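Local structure of SusD-like carbohydrate binding protein BF1063 (Bacteroides fragilis NCTC 9343, 3I4G) at residues I232-Q237 with G419-N424; R315-D320 with V423-V428. The protein probably binds carbohydrate at the bacterial outer membrane as a SusD-family protein. All coordinates share one frame; numbering follows the deposited sequence.

Contact 1: residues I232-Q237 with G419-N424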
ATOM      1  N   ILE A 232       4.915  -8.043 -16.888  1.00  8.98           N
ATOM      2  CA  ILE A 232       5.903  -7.921 -15.813  1.00  9.35           C
ATOM      3  C   ILE A 232       7.161  -7.241 -16.323  1.00  9.00           C
ATOM      4  O   ILE A 232       7.748  -7.661 -17.327  1.00 10.16           O
ATOM      5  CB  ILE A 232       6.197  -9.316 -15.231  1.00  9.56           C
ATOM      6  CG1 ILE A 232       4.957  -9.869 -14.528  1.00 10.19           C
ATOM      7  CG2 ILE A 232       7.391  -9.276 -14.267  1.00 12.72           C
ATOM      8  CD1 ILE A 232       4.432  -9.030 -13.326  1.00 11.72           C
ATOM      9  N   ASN A 233       7.590  -6.171 -15.656  1.00  8.49           N
ATOM     10  CA  ASN A 233       8.774  -5.430 -16.022  1.00  7.83           C
ATOM     11  C   ASN A 233      10.056  -6.182 -15.647  1.00  9.38           C
ATOM     12  O   ASN A 233      10.120  -6.762 -14.577  1.00 10.13           O
ATOM     13  CB  ASN A 233       8.791  -4.090 -15.306  1.00  8.49           C
ATOM     14  CG  ASN A 233       9.744  -3.112 -15.902  1.00  9.79           C
ATOM     15  OD1 ASN A 233       9.714  -2.839 -17.104  1.00 10.62           O
ATOM     16  ND2 ASN A 233      10.547  -2.473 -15.041  1.00 11.49           N
ATOM     17  N   ALA A 234      11.103  -6.132 -16.470  1.00  9.67           N
ATOM     18  CA  ALA A 234      12.324  -6.875 -16.119  1.00  9.53           C
ATOM     19  C   ALA A 234      12.932  -6.416 -14.800  1.00 10.02           C
ATOM     20  O   ALA A 234      13.405  -7.228 -14.009  1.00  9.63           O
ATOM     21  CB  ALA A 234      13.356  -6.759 -17.237  1.00 10.93           C
ATOM     22  N   ASN A 235      12.898  -5.104 -14.572  1.00  8.54           N
ATOM     23  CA  ASN A 235      13.510  -4.509 -13.400  1.00  9.04           C
ATOM     24  C   ASN A 235      12.513  -4.167 -12.287  1.00  8.96           C
ATOM     25  O   ASN A 235      11.608  -3.365 -12.493  1.00 10.10           O
ATOM     26  CB  ASN A 235      14.324  -3.269 -13.800  1.00  9.09           C
ATOM     27  CG  ASN A 235      15.256  -2.841 -12.688  1.00  9.98           C
ATOM     28  OD1 ASN A 235      14.865  -2.256 -11.696  1.00  8.45           O
ATOM     29  ND2 ASN A 235      16.529  -3.208 -12.829  1.00 16.42           N
ATOM     30  N   TYR A 236      12.701  -4.770 -11.123  1.00  8.63           N
ATOM     31  CA  TYR A 236      11.816  -4.573  -9.975  1.00  7.57           C
ATOM     32  C   TYR A 236      11.980  -3.184  -9.379  1.00  8.15           C
ATOM     33  O   TYR A 236      10.995  -2.492  -9.167  1.00  8.84           O
ATOM     34  CB  TYR A 236      12.127  -5.618  -8.907  1.00  7.87           C
ATOM     35  CG  TYR A 236      11.252  -5.656  -7.669  1.00  7.96           C
ATOM     36  CD1 TYR A 236      10.104  -6.388  -7.646  1.00  9.29           C
ATOM     37  CD2 TYR A 236      11.668  -5.043  -6.492  1.00  7.84           C
ATOM     38  CE1 TYR A 236       9.342  -6.495  -6.507  1.00  8.35           C
ATOM     39  CE2 TYR A 236      10.935  -5.132  -5.329  1.00  7.80           C
ATOM     40  CZ  TYR A 236       9.760  -5.860  -5.345  1.00  7.82           C
ATOM     41  OH  TYR A 236       9.014  -5.961  -4.182  1.00  8.67           O
ATOM     42  N   GLN A 237      13.215  -2.783  -9.098  1.00  7.99           N
ATOM     43  CA  GLN A 237      13.467  -1.478  -8.453  1.00  9.27           C
ATOM     44  C   GLN A 237      12.883  -0.306  -9.220  1.00  8.75           C
ATOM     45  O   GLN A 237      12.344   0.642  -8.630  1.00  8.86           O
ATOM     46  CB  GLN A 237      14.963  -1.242  -8.247  1.00  8.85           C
ATOM     47  CG  GLN A 237      15.615  -2.182  -7.264  1.00  8.87           C
ATOM     48  CD  GLN A 237      17.048  -1.832  -7.052  1.00 11.30           C
ATOM     49  OE1 GLN A 237      17.910  -2.201  -7.872  1.00 11.97           O
ATOM     50  NE2 GLN A 237      17.350  -1.188  -5.931  1.00 11.42           N
ATOM     51  N   GLY A 419       9.795 -15.076 -11.943  1.00 10.75           N
ATOM     52  CA  GLY A 419      10.686 -15.173 -13.091  1.00  8.72           C
ATOM     53  C   GLY A 419      11.142 -13.867 -13.682  1.00 11.19           C
ATOM     54  O   GLY A 419      11.922 -13.860 -14.615  1.00 10.51           O
ATOM     55  N   ARG A 420      10.670 -12.753 -13.128  1.00 10.22           N
ATOM     56  CA  ARG A 420      11.116 -11.444 -13.510  1.00  9.83           C
ATOM     57  C   ARG A 420      12.637 -11.470 -13.610  1.00  8.98           C
ATOM     58  O   ARG A 420      13.290 -11.972 -12.693  1.00  8.34           O
ATOM     59  CB  ARG A 420      10.640 -10.445 -12.420  1.00 11.70           C
ATOM     60  CG  ARG A 420      10.914  -9.025 -12.718  1.00 12.38           C
ATOM     61  CD  ARG A 420      10.791  -8.161 -11.492  1.00  9.86           C
ATOM     62  NE  ARG A 420       9.469  -8.177 -10.874  1.00  9.26           N
ATOM     63  CZ  ARG A 420       8.462  -7.401 -11.252  1.00  8.06           C
ATOM     64  NH1 ARG A 420       8.546  -6.613 -12.305  1.00  9.67           N
ATOM     65  NH2 ARG A 420       7.311  -7.460 -10.592  1.00  8.80           N
ATOM     66  N   ALA A 421      13.245 -10.933 -14.659  1.00  9.37           N
ATOM     67  CA  ALA A 421      14.704 -11.098 -14.845  1.00  9.02           C
ATOM     68  C   ALA A 421      15.577 -10.653 -13.684  1.00  9.51           C
ATOM     69  O   ALA A 421      16.599 -11.281 -13.379  1.00 10.39           O
ATOM     70  CB  ALA A 421      15.144 -10.368 -16.115  1.00 10.65           C
ATOM     71  N   SER A 422      15.192  -9.559 -13.035  1.00  9.72           N
ATOM     72  CA  SER A 422      15.956  -9.023 -11.912  1.00  8.83           C
ATOM     73  C   SER A 422      15.746  -9.804 -10.615  1.00  8.77           C
ATOM     74  O   SER A 422      16.401  -9.520  -9.615  1.00  9.69           O
ATOM     75  CB  SER A 422      15.595  -7.560 -11.681  1.00  9.53           C
ATOM     76  OG  SER A 422      14.198  -7.401 -11.420  1.00  9.28           O
ATOM     77  N   VAL A 423      14.823 -10.764 -10.604  1.00  8.04           N
ATOM     78  CA  VAL A 423      14.520 -11.546  -9.418  1.00  8.21           C
ATOM     79  C   VAL A 423      14.903 -12.999  -9.670  1.00  9.86           C
ATOM     80  O   VAL A 423      15.701 -13.576  -8.913  1.00 11.36           O
ATOM     81  CB  VAL A 423      13.030 -11.330  -9.040  1.00  9.36           C
ATOM     82  CG1 VAL A 423      12.598 -12.264  -7.916  1.00 11.68           C
ATOM     83  CG2 VAL A 423      12.763  -9.866  -8.664  1.00  9.79           C
ATOM     84  N   ASN A 424      14.296 -13.593 -10.695  1.00  9.49           N
ATOM     85  CA  ASN A 424      14.695 -14.915 -11.191  1.00 11.24           C
ATOM     86  C   ASN A 424      14.734 -15.988 -10.105  1.00 10.55           C
ATOM     87  O   ASN A 424      15.719 -16.722  -9.947  1.00 11.41           O
ATOM     88  CB  ASN A 424      16.034 -14.826 -11.903  1.00 14.18           C
ATOM     89  CG  ASN A 424      16.353 -16.079 -12.692  1.00 16.58           C
ATOM     90  OD1 ASN A 424      15.464 -16.653 -13.316  1.00 18.84           O
ATOM     91  ND2 ASN A 424      17.618 -16.489 -12.670  1.00 23.96           N
TER
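Arg420 and Ser422 lie in the loop between helices 414-418 and 433-447 of this SusD-family fold, and they hold residues 232-236 of the loop between helix 214-227 and strand 251-252. Arg420 starts a type I beta turn, its carbonyl receiving Val423 N and also Asn424 N, and this turn presents the backbone N and hydroxyl of Ser422 to the other loop. Ala234 O accepts both: Ser422 N at 3.1 Å, and Ser422 OG at 2.7 Å, the hydroxyl lying in the carbonyl plane on a lone pair. Ser422 OG, placed between its own N and carbonyl carbon (chi1 59°), is in turn the acceptor for Tyr236 N at 3.0 Å, so one hydroxyl spans two peptide groups.

Arg420 CG lies 3.3 Å from Ala234 O before the chain bends at chi3 (-60°). Its NH1 then donates to Asn233 O over 2.8 Å, in the carbonyl plane on a lone pair. Asn233 bridges its own loop as well, ND2 donating to Asn235 O. Salt bridges from NH1 to Glu250 and from NH2 to Glu447 engage the same guanidinium, fixing its rotation and probably balancing its charge.

Two side chains take the guanidinium's opposite faces. Ile232 CG2 sits over one, offset toward the rim and 3.5 Å from NH1 of Arg420. Over the other comes the edge of the Tyr236 ring, whose plane stands 74° from the guanidinium, with Tyr236 CD1 3.7 Å from Arg420 NE.

Contact 2: residues R315-D320 with V423-V428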
ATOM      1  N   ARG A 315      19.901 -14.393  -0.389  1.00  9.71           N
ATOM      2  CA  ARG A 315      18.472 -14.253  -0.228  1.00  8.23           C
ATOM      3  C   ARG A 315      17.831 -13.733  -1.494  1.00  8.39           C
ATOM      4  O   ARG A 315      18.476 -13.119  -2.334  1.00  9.66           O
ATOM      5  CB  ARG A 315      18.125 -13.271   0.913  1.00  9.45           C
ATOM      6  CG  ARG A 315      18.714 -13.640   2.280  1.00  9.97           C
ATOM      7  CD  ARG A 315      18.089 -14.895   2.910  1.00  8.99           C
ATOM      8  NE  ARG A 315      16.705 -14.680   3.354  1.00  9.18           N
ATOM      9  CZ  ARG A 315      16.354 -13.967   4.409  1.00  9.71           C
ATOM     10  NH1 ARG A 315      17.264 -13.354   5.152  1.00 10.29           N
ATOM     11  NH2 ARG A 315      15.077 -13.823   4.702  1.00  8.29           N
ATOM     12  N   ASP A 316      16.521 -13.947  -1.584  1.00  8.21           N
ATOM     13  CA  ASP A 316      15.688 -13.386  -2.656  1.00  8.24           C
ATOM     14  C   ASP A 316      16.193 -11.964  -2.951  1.00  8.04           C
ATOM     15  O   ASP A 316      16.312 -11.160  -2.030  1.00  8.82           O
ATOM     16  CB  ASP A 316      14.248 -13.376  -2.168  1.00  8.00           C
ATOM     17  CG  ASP A 316      13.223 -13.064  -3.256  1.00  9.24           C
ATOM     18  OD1 ASP A 316      13.402 -12.110  -4.031  1.00  9.16           O
ATOM     19  OD2 ASP A 316      12.188 -13.749  -3.252  1.00  8.55           O
ATOM     20  N   PRO A 317      16.467 -11.636  -4.231  1.00  7.71           N
ATOM     21  CA  PRO A 317      16.941 -10.299  -4.559  1.00  8.81           C
ATOM     22  C   PRO A 317      15.999  -9.205  -4.096  1.00  7.47           C
ATOM     23  O   PRO A 317      16.467  -8.079  -3.862  1.00  8.51           O
ATOM     24  CB  PRO A 317      17.056 -10.323  -6.104  1.00  9.61           C
ATOM     25  CG  PRO A 317      17.276 -11.738  -6.419  1.00 13.28           C
ATOM     26  CD  PRO A 317      16.460 -12.507  -5.417  1.00  8.84           C
ATOM     27  N   ARG A 318      14.705  -9.517  -3.948  1.00  8.26           N
ATOM     28  CA  ARG A 318      13.759  -8.472  -3.498  1.00  8.19           C
ATOM     29  C   ARG A 318      14.030  -7.987  -2.089  1.00  7.92           C
ATOM     30  O   ARG A 318      13.570  -6.880  -1.757  1.00  7.69           O
ATOM     31  CB  ARG A 318      12.311  -8.969  -3.625  1.00  7.55           C
ATOM     32  CG  ARG A 318      11.888  -9.073  -5.078  1.00  7.98           C
ATOM     33  CD  ARG A 318      10.580  -9.771  -5.255  1.00  8.91           C
ATOM     34  NE  ARG A 318      10.715 -11.217  -5.024  1.00  8.10           N
ATOM     35  CZ  ARG A 318       9.733 -12.094  -5.159  1.00  7.71           C
ATOM     36  NH1 ARG A 318       8.531 -11.717  -5.559  1.00  8.57           N
ATOM     37  NH2 ARG A 318       9.967 -13.378  -4.893  1.00  8.61           N
ATOM     38  N   LEU A 319      14.782  -8.751  -1.278  1.00  6.94           N
ATOM     39  CA  LEU A 319      15.105  -8.260   0.063  1.00  7.77           C
ATOM     40  C   LEU A 319      15.973  -7.018  -0.049  1.00  8.12           C
ATOM     41  O   LEU A 319      15.576  -5.941   0.378  1.00  7.75           O
ATOM     42  CB  LEU A 319      15.796  -9.361   0.847  1.00  8.58           C
ATOM     43  CG  LEU A 319      16.080  -9.149   2.333  1.00  7.52           C
ATOM     44  CD1 LEU A 319      16.386 -10.515   2.969  1.00  9.79           C
ATOM     45  CD2 LEU A 319      17.220  -8.143   2.591  1.00  8.82           C
ATOM     46  N   ASP A 320      17.138  -7.135  -0.698  1.00  7.54           N
ATOM     47  CA  ASP A 320      17.985  -5.962  -0.864  1.00  7.62           C
ATOM     48  C   ASP A 320      17.323  -4.902  -1.734  1.00  8.39           C
ATOM     49  O   ASP A 320      17.623  -3.717  -1.559  1.00  9.66           O
ATOM     50  CB  ASP A 320      19.377  -6.362  -1.436  1.00  8.47           C
ATOM     51  CG  ASP A 320      20.321  -6.932  -0.394  1.00 10.69           C
ATOM     52  OD1 ASP A 320      20.264  -6.454   0.771  1.00 10.02           O
ATOM     53  OD2 ASP A 320      21.153  -7.817  -0.762  1.00 11.87           O
ATOM     54  N   VAL A 423      14.823 -10.764 -10.604  1.00  8.04           N
ATOM     55  CA  VAL A 423      14.520 -11.546  -9.418  1.00  8.21           C
ATOM     56  C   VAL A 423      14.903 -12.999  -9.670  1.00  9.86           C
ATOM     57  O   VAL A 423      15.701 -13.576  -8.913  1.00 11.36           O
ATOM     58  CB  VAL A 423      13.030 -11.330  -9.040  1.00  9.36           C
ATOM     59  CG1 VAL A 423      12.598 -12.264  -7.916  1.00 11.68           C
ATOM     60  CG2 VAL A 423      12.763  -9.866  -8.664  1.00  9.79           C
ATOM     61  N   ASN A 424      14.296 -13.593 -10.695  1.00  9.49           N
ATOM     62  CA  ASN A 424      14.695 -14.915 -11.191  1.00 11.24           C
ATOM     63  C   ASN A 424      14.734 -15.988 -10.105  1.00 10.55           C
ATOM     64  O   ASN A 424      15.719 -16.722  -9.947  1.00 11.41           O
ATOM     65  CB  ASN A 424      16.034 -14.826 -11.903  1.00 14.18           C
ATOM     66  CG  ASN A 424      16.353 -16.079 -12.692  1.00 16.58           C
ATOM     67  OD1 ASN A 424      15.464 -16.653 -13.316  1.00 18.84           O
ATOM     68  ND2 ASN A 424      17.618 -16.489 -12.670  1.00 23.96           N
HETATM   69  N   MSE A 425      13.653 -16.046  -9.341  1.00  8.90           N
HETATM   70  CA  MSE A 425      13.526 -17.039  -8.286  1.00  9.64           C
HETATM   71  C   MSE A 425      12.938 -18.353  -8.826  1.00 10.10           C
HETATM   72  O   MSE A 425      12.190 -18.329  -9.792  1.00 11.78           O
HETATM   73  CB  MSE A 425      12.690 -16.471  -7.144  1.00 10.71           C
HETATM   74  CG  MSE A 425      13.447 -15.420  -6.352  1.00 10.98           C
HETATM   75 SE   MSE A 425      14.913 -16.164  -5.258  0.75  8.70          SE
HETATM   76  CE  MSE A 425      13.820 -16.984  -3.940  1.00 11.00           C
ATOM     77  N   PRO A 426      13.254 -19.480  -8.176  1.00 10.07           N
ATOM     78  CA  PRO A 426      12.813 -20.761  -8.721  1.00 11.49           C
ATOM     79  C   PRO A 426      11.310 -20.910  -8.830  1.00 11.88           C
ATOM     80  O   PRO A 426      10.589 -20.553  -7.905  1.00 11.02           O
ATOM     81  CB  PRO A 426      13.340 -21.787  -7.703  1.00 12.56           C
ATOM     82  CG  PRO A 426      14.327 -21.141  -6.916  1.00 13.71           C
ATOM     83  CD  PRO A 426      14.105 -19.659  -6.992  1.00 11.91           C
ATOM     84  N   PRO A 427      10.829 -21.483  -9.942  1.00 10.17           N
ATOM     85  CA  PRO A 427       9.385 -21.611 -10.106  1.00  9.83           C
ATOM     86  C   PRO A 427       8.694 -22.556  -9.118  1.00 10.67           C
ATOM     87  O   PRO A 427       9.294 -23.512  -8.601  1.00 12.24           O
ATOM     88  CB  PRO A 427       9.241 -22.160 -11.531  1.00 11.69           C
ATOM     89  CG  PRO A 427      10.539 -22.721 -11.876  1.00 17.88           C
ATOM     90  CD  PRO A 427      11.557 -21.945 -11.130  1.00 11.49           C
ATOM     91  N   VAL A 428       7.452 -22.200  -8.812  1.00  9.76           N
ATOM     92  CA  VAL A 428       6.526 -22.985  -8.008  1.00 12.23           C
ATOM     93  C   VAL A 428       5.889 -24.052  -8.887  1.00 11.70           C
ATOM     94  O   VAL A 428       5.541 -23.783 -10.028  1.00  9.90           O
ATOM     95  CB  VAL A 428       5.426 -22.070  -7.407  1.00 12.59           C
ATOM     96  CG1 VAL A 428       4.312 -22.869  -6.739  1.00 14.12           C
ATOM     97  CG2 VAL A 428       6.050 -21.088  -6.413  1.00 15.30           C
TER
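Val423, Met425 and the residues Asp316-Arg318 pack where the loop after helix 414-418 runs past the start of helix 317-322, and the two segments meet through van der Waals packing. The two methyls of Val423 divide the Arg318 side chain: CG2 lies 3.8 Å from Arg318 CG, on the aliphatic stem, whereas CG1 rests over one face of the guanidinium, 3.6 Å from Arg318 NE. Met425, modelled as selenomethionine, is bent at both chi2 (-71°) and chi3 (-73°), which curls its end over the helix start. Its SE forms an apolar pair with Pro317 CD at 4.0 Å. Two further approaches set carbon against oxygen: Met425 CE is 3.7 Å from Asp316 OD2, a carboxylate oxygen, and Pro317 CG is 3.5 Å from Val423 O, a backbone carbonyl.

The polar interactions lie within the helix start and hold the surface that Val423 and Met425 touch. Asp316 OD1 accepts from two donors: the backbone N of Arg318, and Arg318 NE in a nearly straight bond (N-H...O 174°) that lies in the guanidinium plane. Arg318 NH2 completes a side-on, two-nitrogen grip by binding Asp316 OD2 at 2.8 Å on its syn lone pair. Arg318 NH1 turns to Glu443 and Glu447 of helix 433-447, so three carboxylates bind this buried guanidinium and probably stabilise its charge.

The bond from Arg318 N to Asp316 OD1, 2.9 Å long, identifies the motif: an aspartate N-cap followed by proline, with the helix start covered by a neighbouring loop.

In the fold
The two contacts have centres 9 Å apart and lie on the same side of the chain's centre, their own centres about 20 and 21 Å from it. Along the sequence come 232-237, then 315-320, and last the loop 419-428, which serves both contacts in succession, with Val423 packing in both. They also touch directly: Tyr236 CE1 lies 3.7 Å from Arg318 CD, and Ser422 O is 3.7 Å from Pro317 CB. Helix 433-447 is common ground, since Glu447 forms salt bridges with both Arg420 of contact 1 and Arg318 of contact 2. The loop leading into that helix thus joins two regions of the SusD-family fold that are distant in sequence.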